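Local coordinates for protein NolR (Sinorhizobium fredii, PDB 4OMZ) that binds DNA as a transcription factor of the ArsR family and regulates nodulation and symbiosis genes in rhizobia, at residues A[20-25]-A[88-93]; A[43-48]-A[81-86]; A[28-33]-A[52-57]. All coordinates share one frame; numbering follows the deposited sequence.

Contact 1: A[20-25]-A[88-93]; sequences AGFLSA and DSVMKI
Phe22 and Ile93 reach toward each other and meet tip to tip between helix 10-26 and helix 88-101. The two short helical segments run at 70° to each other with their axes 11.3 Å apart at closest approach, so a long side chain is needed to make the connection. Phe22 provides it: CG stands anti to the backbone N (chi1 161°), and the ring runs out toward 88-93 with its far end leading. Ile93 CG1 comes up at the ring edge, close to the ring plane, 3.5 Å from Phe22 CZ and equally near CE2. That branch lies anti to the carbonyl carbon of Ile93 (chi1 -64°). One turn earlier, Ser89 presents its CB rather than its hydroxyl, 3.6 Å from Phe22 CZ, so the ring end touches residues of two successive turns of the partner helix. Val90 adds a more distant apolar touch, its CG2 lying 4.5 Å from Phe22 CE1. Leu23 CD2 also approaches Ile93 CD1, at 4.3 Å, again a looser apolar contact. No hydrogen bond crosses between the segments. The second subunit closes over the patch: its Tyr101 packs on Phe22 and its Ala96 on Ile93, while Lys92 forms a salt bridge with Glu99 of that subunit. Apolar packing of the first and last helices beneath the subunit boundary is consistent with the dimeric winged helix-turn-helix fold of ArsR-type regulators.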
loop_
_atom_site.group_PDB
_atom_site.type_symbol
_atom_site.label_atom_id
_atom_site.label_comp_id
_atom_site.label_asym_id
_atom_site.label_seq_id
_atom_site.Cartn_x
_atom_site.Cartn_y
_atom_site.Cartn_z
ATOM N N ALA A 20 -6.997 -2.596 2.863
ATOM C CA ALA A 20 -6.616 -1.191 2.790
ATOM C C ALA A 20 -6.021 -0.716 4.111
ATOM O O ALA A 20 -5.185 0.177 4.116
ATOM C CB ALA A 20 -7.807 -0.328 2.401
ATOM N N GLY A 21 -6.465 -1.288 5.230
ATOM C CA GLY A 21 -5.864 -0.962 6.518
ATOM C C GLY A 21 -4.396 -1.364 6.561
ATOM O O GLY A 21 -3.506 -0.568 6.919
ATOM N N PHE A 22 -4.141 -2.607 6.159
ATOM C CA PHE A 22 -2.773 -3.115 6.061
ATOM C C PHE A 22 -1.893 -2.264 5.123
ATOM O O PHE A 22 -0.799 -1.788 5.503
ATOM C CB PHE A 22 -2.828 -4.564 5.590
ATOM C CG PHE A 22 -1.547 -5.075 5.013
ATOM C CD1 PHE A 22 -0.410 -5.201 5.792
ATOM C CD2 PHE A 22 -1.485 -5.443 3.676
ATOM C CE1 PHE A 22 0.766 -5.687 5.247
ATOM C CE2 PHE A 22 -0.312 -5.928 3.126
ATOM C CZ PHE A 22 0.815 -6.050 3.912
ATOM N N LEU A 23 -2.379 -2.052 3.901
ATOM C CA LEU A 23 -1.631 -1.274 2.915
ATOM C C LEU A 23 -1.383 0.138 3.422
ATOM O O LEU A 23 -0.339 0.733 3.162
ATOM C CB LEU A 23 -2.374 -1.200 1.587
ATOM C CG LEU A 23 -2.442 -2.465 0.749
ATOM C CD1 LEU A 23 -3.222 -2.185 -0.521
ATOM C CD2 LEU A 23 -1.036 -2.932 0.449
ATOM N N SER A 24 -2.359 0.662 4.155
ATOM C CA SER A 24 -2.251 1.992 4.728
ATOM C C SER A 24 -1.105 2.013 5.716
ATOM O O SER A 24 -0.375 3.001 5.797
ATOM C CB SER A 24 -3.550 2.401 5.417
ATOM O OG SER A 24 -4.549 2.696 4.457
ATOM N N ALA A 25 -0.954 0.928 6.475
ATOM C CA ALA A 25 0.194 0.822 7.370
ATOM C C ALA A 25 1.490 0.852 6.576
ATOM O O ALA A 25 2.493 1.393 7.039
ATOM C CB ALA A 25 0.127 -0.434 8.205
ATOM N N ASP A 88 4.830 -12.103 7.222
ATOM C CA ASP A 88 4.713 -12.675 5.887
ATOM C C ASP A 88 4.067 -11.681 4.912
ATOM O O ASP A 88 4.460 -11.596 3.746
ATOM C CB ASP A 88 3.917 -13.978 5.934
ATOM C CG ASP A 88 3.649 -14.540 4.556
ATOM O OD1 ASP A 88 4.564 -15.168 3.985
ATOM O OD2 ASP A 88 2.522 -14.360 4.048
ATOM N N SER A 89 3.073 -10.939 5.396
ATOM C CA SER A 89 2.407 -9.906 4.604
ATOM C C SER A 89 3.380 -8.833 4.112
ATOM O O SER A 89 3.451 -8.534 2.907
ATOM C CB SER A 89 1.305 -9.243 5.426
ATOM O OG SER A 89 0.290 -10.166 5.762
ATOM N N VAL A 90 4.122 -8.257 5.055
ATOM C CA VAL A 90 5.097 -7.223 4.738
ATOM C C VAL A 90 6.101 -7.763 3.733
ATOM O O VAL A 90 6.438 -7.093 2.762
ATOM C CB VAL A 90 5.843 -6.714 5.999
ATOM C CG1 VAL A 90 7.027 -5.841 5.605
ATOM C CG2 VAL A 90 4.895 -5.935 6.893
ATOM N N MET A 91 6.552 -8.992 3.942
ATOM C CA MET A 91 7.527 -9.571 3.035
ATOM C C MET A 91 6.962 -9.772 1.633
ATOM O O MET A 91 7.672 -9.573 0.646
ATOM C CB MET A 91 8.060 -10.890 3.595
ATOM C CG MET A 91 9.230 -10.682 4.540
ATOM S SD MET A 91 9.562 -12.081 5.618
ATOM C CE MET A 91 9.923 -11.204 7.135
ATOM N N LYS A 92 5.692 -10.144 1.534
ATOM C CA LYS A 92 5.085 -10.312 0.219
ATOM C C LYS A 92 4.956 -8.974 -0.501
ATOM O O LYS A 92 5.224 -8.879 -1.704
ATOM C CB LYS A 92 3.724 -10.995 0.330
ATOM C CG LYS A 92 3.832 -12.506 0.476
ATOM C CD LYS A 92 2.543 -13.132 0.975
ATOM C CE LYS A 92 2.636 -14.640 0.931
ATOM N NZ LYS A 92 1.995 -15.186 -0.291
ATOM N N ILE A 93 4.561 -7.932 0.227
ATOM C CA ILE A 93 4.438 -6.621 -0.406
ATOM C C ILE A 93 5.812 -6.089 -0.816
ATOM O O ILE A 93 5.966 -5.564 -1.917
ATOM C CB ILE A 93 3.730 -5.606 0.504
ATOM C CG1 ILE A 93 2.285 -6.051 0.747
ATOM C CG2 ILE A 93 3.738 -4.224 -0.130
ATOM C CD1 ILE A 93 1.487 -6.240 -0.519
#

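Contact 2: A[43-48]-A[81-86]; sequences MAVGAL and IYYSSS
The short, weakly bonded edge strand 43-44 of the winged helix-turn-helix sheet is attached here, where Met43 pairs antiparallel with Tyr83 just before the chain turns into helix 45-51. They form a hydrogen-bonded pair: Tyr83 N gives to Met43 O at 2.9 Å with a nearly straight N-H (168°), and Met43 N gives back to Tyr83 O at 3.2 Å. Beyond this pair the backbones stay close but meet through carbon, Ala44 CA lying 3.4 Å from Ile81 O in a CA-H...O contact. On one face of the little sheet, Tyr82 sets its ring beside Ala44, CE1 reaching Ala44 CB at 3.7 Å while CD1 approaches Ala44 N. Tyr83 lies on the other face, which it shares with Met43. Val45, at the start of helix 45-51, lies side by side with Tyr83 and points the same way, its CG2 3.6 Å from Tyr83 CE1. CG2, the branch anti to the carbonyl carbon, meets the ring obliquely. A glycine in place of Tyr82 would probably leave Ala44 CB without its aromatic neighbour and open a gap on that face. Leu59 and Leu63 of helix 56-68 press on Val45 and Tyr83 respectively, and Leu38 of helix 29-40 also touches the Tyr83 side chain. Strand 80-84 pairs on its other side with strand 73-77. A short strand leading into the helix-turn-helix and bonded to the second strand of the wing hairpin is typical of the winged helix fold.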
loop_
_atom_site.group_PDB
_atom_site.type_symbol
_atom_site.label_atom_id
_atom_site.label_comp_id
_atom_site.label_asym_id
_atom_site.label_seq_id
_atom_site.Cartn_x
_atom_site.Cartn_y
_atom_site.Cartn_z
ATOM N N MET A 43 16.743 -3.891 15.693
ATOM C CA MET A 43 17.233 -2.585 16.117
ATOM C C MET A 43 16.555 -2.044 17.362
ATOM O O MET A 43 15.338 -2.168 17.534
ATOM C CB MET A 43 17.085 -1.552 15.001
ATOM C CG MET A 43 17.984 -1.790 13.818
ATOM S SD MET A 43 18.003 -0.386 12.707
ATOM C CE MET A 43 17.794 -1.250 11.169
ATOM N N ALA A 44 17.359 -1.437 18.231
ATOM C CA ALA A 44 16.813 -0.675 19.332
ATOM C C ALA A 44 16.273 0.595 18.702
ATOM O O ALA A 44 16.736 1.006 17.640
ATOM C CB ALA A 44 17.861 -0.381 20.379
ATOM N N VAL A 45 15.310 1.221 19.362
ATOM C CA VAL A 45 14.581 2.339 18.779
ATOM C C VAL A 45 15.500 3.478 18.306
ATOM O O VAL A 45 15.226 4.110 17.287
ATOM C CB VAL A 45 13.547 2.877 19.784
ATOM C CG1 VAL A 45 12.774 4.040 19.198
ATOM C CG2 VAL A 45 12.578 1.766 20.164
ATOM N N GLY A 46 16.593 3.730 19.021
ATOM C CA GLY A 46 17.517 4.788 18.635
ATOM C C GLY A 46 18.193 4.578 17.293
ATOM O O GLY A 46 18.118 5.432 16.390
ATOM N N ALA A 47 18.837 3.422 17.160
ATOM C CA ALA A 47 19.524 3.036 15.934
ATOM C C ALA A 47 18.548 3.036 14.759
ATOM O O ALA A 47 18.903 3.378 13.627
ATOM C CB ALA A 47 20.164 1.664 16.097
ATOM N N LEU A 48 17.313 2.625 15.027
ATOM C CA LEU A 48 16.297 2.597 13.984
ATOM C C LEU A 48 15.929 4.005 13.540
ATOM O O LEU A 48 15.895 4.285 12.343
ATOM C CB LEU A 48 15.052 1.852 14.452
ATOM C CG LEU A 48 14.005 1.767 13.347
ATOM C CD1 LEU A 48 14.587 1.025 12.159
ATOM C CD2 LEU A 48 12.748 1.080 13.848
ATOM N N ILE A 81 14.114 -1.985 24.176
ATOM C CA ILE A 81 13.249 -2.720 23.274
ATOM C C ILE A 81 13.908 -2.854 21.910
ATOM O O ILE A 81 14.396 -1.876 21.343
ATOM C CB ILE A 81 11.870 -2.039 23.121
ATOM C CG1 ILE A 81 11.204 -1.843 24.486
ATOM C CG2 ILE A 81 10.968 -2.856 22.203
ATOM C CD1 ILE A 81 10.829 -3.135 25.185
ATOM N N TYR A 82 13.928 -4.079 21.401
ATOM C CA TYR A 82 14.441 -4.363 20.072
ATOM C C TYR A 82 13.291 -4.762 19.172
ATOM O O TYR A 82 12.558 -5.710 19.471
ATOM C CB TYR A 82 15.499 -5.469 20.106
ATOM C CG TYR A 82 16.784 -5.052 20.783
ATOM C CD1 TYR A 82 17.755 -4.342 20.088
ATOM C CD2 TYR A 82 17.030 -5.373 22.109
ATOM C CE1 TYR A 82 18.932 -3.954 20.695
ATOM C CE2 TYR A 82 18.206 -4.988 22.728
ATOM C CZ TYR A 82 19.154 -4.280 22.015
ATOM O OH TYR A 82 20.329 -3.892 22.622
ATOM N N TYR A 83 13.146 -4.030 18.071
ATOM C CA TYR A 83 12.080 -4.258 17.106
ATOM C C TYR A 83 12.565 -5.085 15.927
ATOM O O TYR A 83 13.722 -4.983 15.519
ATOM C CB TYR A 83 11.527 -2.926 16.601
ATOM C CG TYR A 83 10.594 -2.236 17.566
ATOM C CD1 TYR A 83 11.085 -1.510 18.644
ATOM C CD2 TYR A 83 9.219 -2.296 17.389
ATOM C CE1 TYR A 83 10.229 -0.868 19.522
ATOM C CE2 TYR A 83 8.357 -1.662 18.263
ATOM C CZ TYR A 83 8.864 -0.950 19.326
ATOM O OH TYR A 83 7.998 -0.321 20.192
ATOM N N SER A 84 11.677 -5.912 15.386
ATOM C CA SER A 84 11.973 -6.637 14.156
ATOM C C SER A 84 10.676 -6.862 13.409
ATOM O O SER A 84 9.607 -6.575 13.934
ATOM C CB SER A 84 12.669 -7.969 14.448
ATOM O OG SER A 84 11.918 -8.746 15.364
ATOM N N SER A 85 10.758 -7.351 12.179
ATOM C CA SER A 85 9.556 -7.786 11.485
ATOM C C SER A 85 9.760 -9.114 10.794
ATOM O O SER A 85 10.650 -9.264 9.958
ATOM C CB SER A 85 9.100 -6.753 10.461
ATOM O OG SER A 85 7.885 -7.174 9.866
ATOM N N SER A 86 8.918 -10.073 11.148
ATOM C CA SER A 86 8.911 -11.368 10.497
ATOM C C SER A 86 7.566 -11.581 9.802
ATOM O O SER A 86 7.139 -12.712 9.572
ATOM C CB SER A 86 9.202 -12.469 11.508
ATOM O OG SER A 86 10.585 -12.480 11.829
#

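Contact 3: A[28-33]-A[52-57]; sequences NPKRLL and VGLSQS. With PO4 (phosphate ion), chain J.
Lys30 and Leu54 slide past each other in opposite directions, the lysine methylenes passing one methyl of the leucine. Leu54 CD2 sits 3.5 Å from Lys30 CD and also lies near CB and CG, so the aliphatic part of the lysine serves as an apolar surface. The chain bends at chi2 (-62°) and again at chi4, and the second bend places NZ at the phosphate ion, where it donates to O3 at 2.7 Å. The ion, probably from the crystallisation liquor, is also hydrogen-bonded to ND1 of His13 of the second subunit. It therefore links Lys30 to the neighbouring chain, and its negative charge would be expected to suit the ammonium group. Deeper in, Val52 CG1 packs on the backbone carbon C of Leu33 and on Leu33 CB, the latter 4.1 Å away, and both residues are buried. The other side is loose. Gly53, exposed and with positive phi, is the C' residue of a Schellman motif that ends helix 45-51, and after Leu54 the chain leaves helix 29-40: Ser55 to Ser57 are exposed and move away from it. The start of helix 29-40 is fixed from within its own segment. Asn28 OD1 caps it by accepting Arg31 N at 3.2 Å, in the carbonyl plane and on a lone pair, with a weak second bond from Lys30 N. Asn28 CB lies over the centre of one face of the Arg31 guanidinium. His62 of helix 56-68 touches Asn28, Lys30 and Arg31, and Leu59 of that helix backs Leu54, so the turn between helices 45-51 and 56-68 of the helix-turn-helix is seated against the first turns of helix 29-40.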
loop_
_atom_site.group_PDB
_atom_site.type_symbol
_atom_site.label_atom_id
_atom_site.label_comp_id
_atom_site.label_asym_id
_atom_site.label_seq_id
_atom_site.Cartn_x
_atom_site.Cartn_y
_atom_site.Cartn_z
ATOM N N ASN A 28 3.583 4.465 3.420
ATOM C CA ASN A 28 4.277 5.657 3.882
ATOM C C ASN A 28 5.774 5.439 3.699
ATOM O O ASN A 28 6.282 4.365 4.023
ATOM C CB ASN A 28 3.931 5.944 5.343
ATOM C CG ASN A 28 4.643 7.168 5.885
ATOM O OD1 ASN A 28 5.759 7.083 6.405
ATOM N ND2 ASN A 28 3.991 8.318 5.775
ATOM N N PRO A 29 6.485 6.444 3.160
ATOM C CA PRO A 29 7.904 6.253 2.826
ATOM C C PRO A 29 8.763 5.930 4.049
ATOM O O PRO A 29 9.632 5.046 3.996
ATOM C CB PRO A 29 8.308 7.598 2.209
ATOM C CG PRO A 29 7.281 8.570 2.681
ATOM C CD PRO A 29 6.013 7.799 2.829
ATOM N N LYS A 30 8.503 6.627 5.148
ATOM C CA LYS A 30 9.277 6.419 6.359
ATOM C C LYS A 30 8.993 5.013 6.883
ATOM O O LYS A 30 9.910 4.273 7.221
ATOM C CB LYS A 30 8.944 7.479 7.411
ATOM C CG LYS A 30 9.497 8.865 7.106
ATOM C CD LYS A 30 11.016 8.876 7.052
ATOM C CE LYS A 30 11.551 10.283 6.819
ATOM N NZ LYS A 30 11.023 10.877 5.560
ATOM N N ARG A 31 7.718 4.641 6.912
ATOM C CA ARG A 31 7.308 3.306 7.349
ATOM C C ARG A 31 7.861 2.203 6.451
ATOM O O ARG A 31 8.171 1.110 6.916
ATOM C CB ARG A 31 5.786 3.208 7.398
ATOM C CG ARG A 31 5.236 3.001 8.786
ATOM C CD ARG A 31 4.215 4.053 9.127
ATOM N NE ARG A 31 3.052 4.046 8.248
ATOM C CZ ARG A 31 2.248 5.092 8.096
ATOM N NH1 ARG A 31 2.496 6.217 8.755
ATOM N NH2 ARG A 31 1.209 5.023 7.281
ATOM N N LEU A 32 7.982 2.502 5.164
ATOM C CA LEU A 32 8.566 1.571 4.211
ATOM C C LEU A 32 10.046 1.336 4.524
ATOM O O LEU A 32 10.517 0.190 4.537
ATOM C CB LEU A 32 8.387 2.109 2.793
ATOM C CG LEU A 32 7.812 1.175 1.735
ATOM C CD1 LEU A 32 6.712 0.309 2.320
ATOM C CD2 LEU A 32 7.272 2.000 0.582
ATOM N N LEU A 33 10.768 2.424 4.801
ATOM C CA LEU A 33 12.184 2.340 5.164
ATOM C C LEU A 33 12.379 1.589 6.489
ATOM O O LEU A 33 13.291 0.757 6.632
ATOM C CB LEU A 33 12.793 3.740 5.246
ATOM C CG LEU A 33 12.842 4.505 3.920
ATOM C CD1 LEU A 33 13.270 5.943 4.141
ATOM C CD2 LEU A 33 13.769 3.817 2.927
ATOM N N VAL A 52 16.723 5.380 9.458
ATOM C CA VAL A 52 15.647 5.913 8.633
ATOM C C VAL A 52 15.712 7.436 8.623
ATOM O O VAL A 52 14.986 8.095 7.881
ATOM C CB VAL A 52 14.272 5.454 9.141
ATOM C CG1 VAL A 52 14.162 3.934 9.065
ATOM C CG2 VAL A 52 14.056 5.947 10.561
ATOM N N GLY A 53 16.585 7.981 9.464
ATOM C CA GLY A 53 16.822 9.410 9.549
ATOM C C GLY A 53 15.628 10.234 9.981
ATOM O O GLY A 53 15.202 11.142 9.267
ATOM N N LEU A 54 15.064 9.913 11.137
ATOM C CA LEU A 54 13.961 10.703 11.671
ATOM C C LEU A 54 14.058 10.760 13.193
ATOM O O LEU A 54 14.829 10.009 13.794
ATOM C CB LEU A 54 12.617 10.165 11.186
ATOM C CG LEU A 54 12.140 8.768 11.557
ATOM C CD1 LEU A 54 11.286 8.837 12.751
ATOM C CD2 LEU A 54 11.333 8.182 10.433
ATOM N N SER A 55 13.285 11.635 13.831
ATOM C CA SER A 55 13.353 11.692 15.290
ATOM C C SER A 55 12.445 10.675 15.990
ATOM O O SER A 55 11.493 10.174 15.413
ATOM C CB SER A 55 12.988 13.101 15.773
ATOM O OG SER A 55 11.620 13.380 15.525
ATOM N N GLN A 56 12.751 10.385 17.251
ATOM C CA GLN A 56 12.012 9.383 18.034
ATOM C C GLN A 56 10.588 9.685 18.515
ATOM O O GLN A 56 9.849 8.732 18.776
ATOM C CB GLN A 56 12.858 8.977 19.219
ATOM C CG GLN A 56 13.462 7.594 19.145
ATOM C CD GLN A 56 14.750 7.533 19.945
ATOM O OE1 GLN A 56 15.812 7.214 19.348
ATOM N NE2 GLN A 56 14.731 8.106 21.196
ATOM N N SER A 57 10.160 10.940 18.610
ATOM C CA SER A 57 8.727 11.183 18.845
ATOM C C SER A 57 8.046 10.528 17.664
ATOM O O SER A 57 7.030 9.836 17.758
ATOM C CB SER A 57 8.392 12.691 18.921
ATOM O OG SER A 57 6.986 12.896 19.034
HETATM P P PO4 J . 11.713 10.148 2.397
HETATM O O1 PO4 J . 11.151 8.908 1.743
HETATM O O2 PO4 J . 10.573 11.021 2.866
HETATM O O3 PO4 J . 12.556 9.746 3.584
HETATM O O4 PO4 J . 12.561 10.894 1.393
#

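Overall arrangement
Contact 1 is the core contact, closest to the chain centre and made of packing without a hydrogen bond across it; contacts 2 and 3 are partly buried and lie in what is probably the DNA-binding part. Contact 2 alone is held by backbone hydrogen bonds, as its strand pairing requires, whereas contact 3 combines leucine and valine packing with a charged lysine and a bound ion. Contacts 2 and 3 share the helix-turn-helix, one at the start of helix 45-51 and the other at its end, and Val45 meets Gln56 between them. Arg31 of contact 3 bonds to Ser24 O and Ala25 O of contact 1. Contacts 1 and 3 both touch the second subunit, while contact 2 does not.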